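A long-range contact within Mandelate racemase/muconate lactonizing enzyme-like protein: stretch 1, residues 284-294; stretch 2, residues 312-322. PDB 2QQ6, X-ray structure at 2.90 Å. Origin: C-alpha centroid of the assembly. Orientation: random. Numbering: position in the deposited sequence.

Stretch 1 284-294: AVDYVMPDVAK
Stretch 2 (312-322) YIPFAPHNVSS

Residues 284-294 and 312-322 of one chain run side by side in the same general sense, their end-to-end directions 29° apart, and bury 739 Å² between them. Both are largely extended; 287-288 is a short strand, and stretch 2 has no regular helix or strand. The register sets Tyr287 CA 5.1 Å from Pro314 CA, Val288 CA 5.3 Å from Phe315 CA, Met289 CA 4.0 Å from Pro317 CA, and Asp291 CA 4.8 Å from His318 CA. A single bridge joins Val288 (phi/psi -126/145) to Phe315 (-106/112): Val288 N donates to Pro314 O at 3.1 Å, and Ala316 N donates to Val288 O at 2.9 Å, so Val288 uses both its backbone polar groups on the neighbouring stretch. Beyond it, His318 N donates to Pro290 O at 2.7 Å.

His318 is the most covered residue. Its CA-to-CB bond points toward stretch 1, with chi1 176° (t) and chi2 -101°, and His318 ND1 donates to Asp291 OD2 at 2.9 Å, the carboxylate oxygen lying at the ring edge near the ring plane. Selenomethionine Met289 (chi1 p, chi2 t, chi3 -99°) brings Met289 CE to 3.5 Å from His318 CD2, obliquely to the ring.

Asp291 (phi/psi -122/106, chi1 -167°, t; chi2 -58°) starts sideways, but its end comes nearer to stretch 2. While OD2 takes the imidazole bond, Asp291 OD1 accepts from Ala293 N at 3.2 Å, capping the weakly bonded helix that follows. The carboxylate thus ties the helix start to His318. Asp291 CA also makes a CA-H...O contact with His318 O at 3.4 Å.

Ile313, at the other end, has its CA-to-CB bond directed toward stretch 1, with chi1 -72° (m) and chi2 -166° (t). Ile313 CG2 lies 3.2 Å from Val288 CG2 (Val288 chi1 -151°, t), and Ile313 CD1 lies 4.0 Å from Val285 CG2 (Val285 chi1 -60°, m), so its separate methyls meet two valines in an apolar patch. Next to it, the CA-to-CB bond of Pro314, C-gamma exo, is directed the same way. Tyr287 (chi1 -73°, m; chi2 78°) starts sideways and brings its ring nearer, with Tyr287 CD2 3.3 Å from Pro314 CB and Pro314 CD over one ring face. Phe315 (chi1 178°, t; chi2 67°) starts away, yet its ring returns to place Phe315 CE1 3.7 Å from Pro290 CG, an apolar contact oblique to the ring.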

# COMPACT_ATOMS: atom_id res chain seq x y z
N ALA B 284 1.51 -4.14 21.24
CA ALA B 284 2.52 -3.10 21.03
C ALA B 284 2.14 -1.67 21.37
O ALA B 284 3.00 -0.80 21.36
CB ALA B 284 3.01 -3.16 19.59
N VAL B 285 0.87 -1.41 21.67
CA VAL B 285 0.44 -0.05 21.96
C VAL B 285 -0.36 0.14 23.21
O VAL B 285 -1.07 -0.75 23.67
CB VAL B 285 -0.44 0.51 20.84
CG1 VAL B 285 0.31 0.53 19.54
CG2 VAL B 285 -1.69 -0.32 20.71
N ASP B 286 -0.25 1.34 23.77
CA ASP B 286 -1.03 1.71 24.93
C ASP B 286 -2.23 2.42 24.33
O ASP B 286 -3.33 2.35 24.87
CB ASP B 286 -0.23 2.66 25.82
CG ASP B 286 0.73 1.93 26.73
OD1 ASP B 286 0.33 1.55 27.85
OD2 ASP B 286 1.90 1.73 26.31
N TYR B 287 -2.00 3.09 23.21
CA TYR B 287 -3.02 3.82 22.47
C TYR B 287 -2.94 3.45 21.01
O TYR B 287 -1.91 3.01 20.52
CB TYR B 287 -2.81 5.33 22.55
CG TYR B 287 -3.12 5.95 23.88
CD1 TYR B 287 -2.23 5.86 24.95
CD2 TYR B 287 -4.31 6.64 24.07
CE1 TYR B 287 -2.53 6.43 26.17
CE2 TYR B 287 -4.61 7.21 25.29
CZ TYR B 287 -3.72 7.10 26.32
OH TYR B 287 -4.03 7.66 27.53
N VAL B 288 -4.04 3.67 20.29
CA VAL B 288 -4.10 3.36 18.87
C VAL B 288 -4.54 4.62 18.17
O VAL B 288 -5.36 5.36 18.70
CB VAL B 288 -5.14 2.30 18.53
CG1 VAL B 288 -4.70 1.55 17.31
CG2 VAL B 288 -5.34 1.38 19.70
N MSE B 289 -4.01 4.86 16.98
CA MSE B 289 -4.38 6.05 16.28
C MSE B 289 -4.36 5.95 14.77
O MSE B 289 -3.47 6.48 14.13
CB MSE B 289 -3.47 7.18 16.71
CG MSE B 289 -2.02 6.87 16.55
SE MSE B 289 -0.90 8.43 16.98
CE MSE B 289 -0.55 9.08 15.13
N PRO B 290 -5.34 5.24 14.19
CA PRO B 290 -5.33 5.15 12.73
C PRO B 290 -5.88 6.46 12.18
O PRO B 290 -6.27 7.34 12.96
CB PRO B 290 -6.24 3.96 12.46
CG PRO B 290 -7.24 4.07 13.54
CD PRO B 290 -6.41 4.42 14.76
N ASP B 291 -5.93 6.60 10.86
CA ASP B 291 -6.44 7.82 10.25
C ASP B 291 -7.60 7.46 9.33
O ASP B 291 -7.39 6.91 8.24
CB ASP B 291 -5.31 8.50 9.47
CG ASP B 291 -5.64 9.93 9.06
OD1 ASP B 291 -6.65 10.13 8.35
OD2 ASP B 291 -4.89 10.86 9.44
N VAL B 292 -8.82 7.76 9.76
CA VAL B 292 -10.02 7.47 9.00
C VAL B 292 -9.95 7.75 7.50
O VAL B 292 -10.49 6.99 6.70
CB VAL B 292 -11.23 8.23 9.57
CG1 VAL B 292 -12.48 7.90 8.78
CG2 VAL B 292 -11.41 7.87 11.03
N ALA B 293 -9.29 8.84 7.13
CA ALA B 293 -9.18 9.19 5.72
C ALA B 293 -7.97 8.55 5.06
O ALA B 293 -7.65 8.85 3.91
CB ALA B 293 -9.11 10.71 5.56
N LYS B 294 -7.30 7.67 5.79
CA LYS B 294 -6.12 7.01 5.26
C LYS B 294 -6.21 5.49 5.36
O LYS B 294 -5.88 4.77 4.41
CB LYS B 294 -4.88 7.52 5.99
CG LYS B 294 -3.54 7.09 5.39
CD LYS B 294 -2.38 7.55 6.28
CE LYS B 294 -1.04 7.03 5.78
NZ LYS B 294 0.07 7.44 6.68
N TYR B 312 -9.14 -3.02 26.09
CA TYR B 312 -9.22 -1.84 26.96
C TYR B 312 -8.19 -0.79 26.56
O TYR B 312 -7.59 -0.14 27.42
CB TYR B 312 -9.03 -2.23 28.44
CG TYR B 312 -10.02 -3.28 28.92
CD1 TYR B 312 -9.63 -4.25 29.86
CD2 TYR B 312 -11.30 -3.37 28.39
CE1 TYR B 312 -10.50 -5.27 30.24
CE2 TYR B 312 -12.16 -4.38 28.76
CZ TYR B 312 -11.76 -5.33 29.68
OH TYR B 312 -12.61 -6.36 29.99
N ILE B 313 -8.02 -0.64 25.25
CA ILE B 313 -7.08 0.33 24.70
C ILE B 313 -7.78 1.53 24.06
O ILE B 313 -8.68 1.39 23.22
CB ILE B 313 -6.18 -0.33 23.66
CG1 ILE B 313 -5.20 -1.25 24.40
CG2 ILE B 313 -5.48 0.73 22.81
CD1 ILE B 313 -4.04 -1.71 23.57
N PRO B 314 -7.36 2.75 24.44
CA PRO B 314 -7.93 4.00 23.92
C PRO B 314 -7.80 4.19 22.41
O PRO B 314 -6.78 3.85 21.82
CB PRO B 314 -7.16 5.06 24.70
CG PRO B 314 -6.89 4.38 26.01
CD PRO B 314 -6.44 3.02 25.55
N PHE B 315 -8.85 4.75 21.82
CA PHE B 315 -8.91 5.03 20.39
C PHE B 315 -8.74 6.54 20.15
O PHE B 315 -9.61 7.34 20.50
CB PHE B 315 -10.26 4.57 19.85
CG PHE B 315 -10.47 4.86 18.39
CD1 PHE B 315 -9.72 4.21 17.43
CD2 PHE B 315 -11.43 5.78 17.99
CE1 PHE B 315 -9.93 4.46 16.08
CE2 PHE B 315 -11.66 6.03 16.64
CZ PHE B 315 -10.91 5.37 15.69
N ALA B 316 -7.63 6.94 19.54
CA ALA B 316 -7.36 8.35 19.28
C ALA B 316 -6.82 8.53 17.88
O ALA B 316 -5.62 8.68 17.69
CB ALA B 316 -6.37 8.87 20.30
N PRO B 317 -7.70 8.54 16.88
CA PRO B 317 -7.30 8.69 15.48
C PRO B 317 -6.41 9.88 15.14
O PRO B 317 -6.49 10.94 15.75
CB PRO B 317 -8.64 8.74 14.75
CG PRO B 317 -9.53 9.38 15.75
CD PRO B 317 -9.15 8.68 17.03
N HIS B 318 -5.55 9.67 14.14
CA HIS B 318 -4.61 10.66 13.63
C HIS B 318 -5.44 11.45 12.61
O HIS B 318 -6.15 10.86 11.80
CB HIS B 318 -3.42 9.92 12.98
CG HIS B 318 -2.41 10.81 12.31
ND1 HIS B 318 -2.37 10.99 10.94
CD2 HIS B 318 -1.37 11.52 12.81
CE1 HIS B 318 -1.35 11.77 10.63
NE2 HIS B 318 -0.72 12.11 11.75
N ASN B 319 -5.37 12.77 12.66
CA ASN B 319 -6.14 13.61 11.76
C ASN B 319 -5.29 14.70 11.14
O ASN B 319 -4.62 15.45 11.85
CB ASN B 319 -7.29 14.27 12.53
CG ASN B 319 -8.27 14.99 11.62
OD1 ASN B 319 -7.89 15.75 10.73
ND2 ASN B 319 -9.55 14.76 11.85
N VAL B 320 -5.33 14.80 9.82
CA VAL B 320 -4.56 15.81 9.12
C VAL B 320 -5.37 16.35 7.95
O VAL B 320 -4.82 16.79 6.94
CB VAL B 320 -3.23 15.20 8.61
CG1 VAL B 320 -3.49 14.35 7.38
CG2 VAL B 320 -2.24 16.29 8.32
N SER B 321 -6.69 16.33 8.10
CA SER B 321 -7.57 16.81 7.04
C SER B 321 -8.36 18.06 7.42
O SER B 321 -8.31 18.52 8.56
CB SER B 321 -8.54 15.70 6.62
OG SER B 321 -7.82 14.59 6.10
N SER B 322 -9.08 18.60 6.44
CA SER B 322 -9.89 19.81 6.60
C SER B 322 -11.19 19.53 7.35
O SER B 322 -11.35 18.45 7.93
CB SER B 322 -10.21 20.36 5.21
OG SER B 322 -11.04 19.46 4.51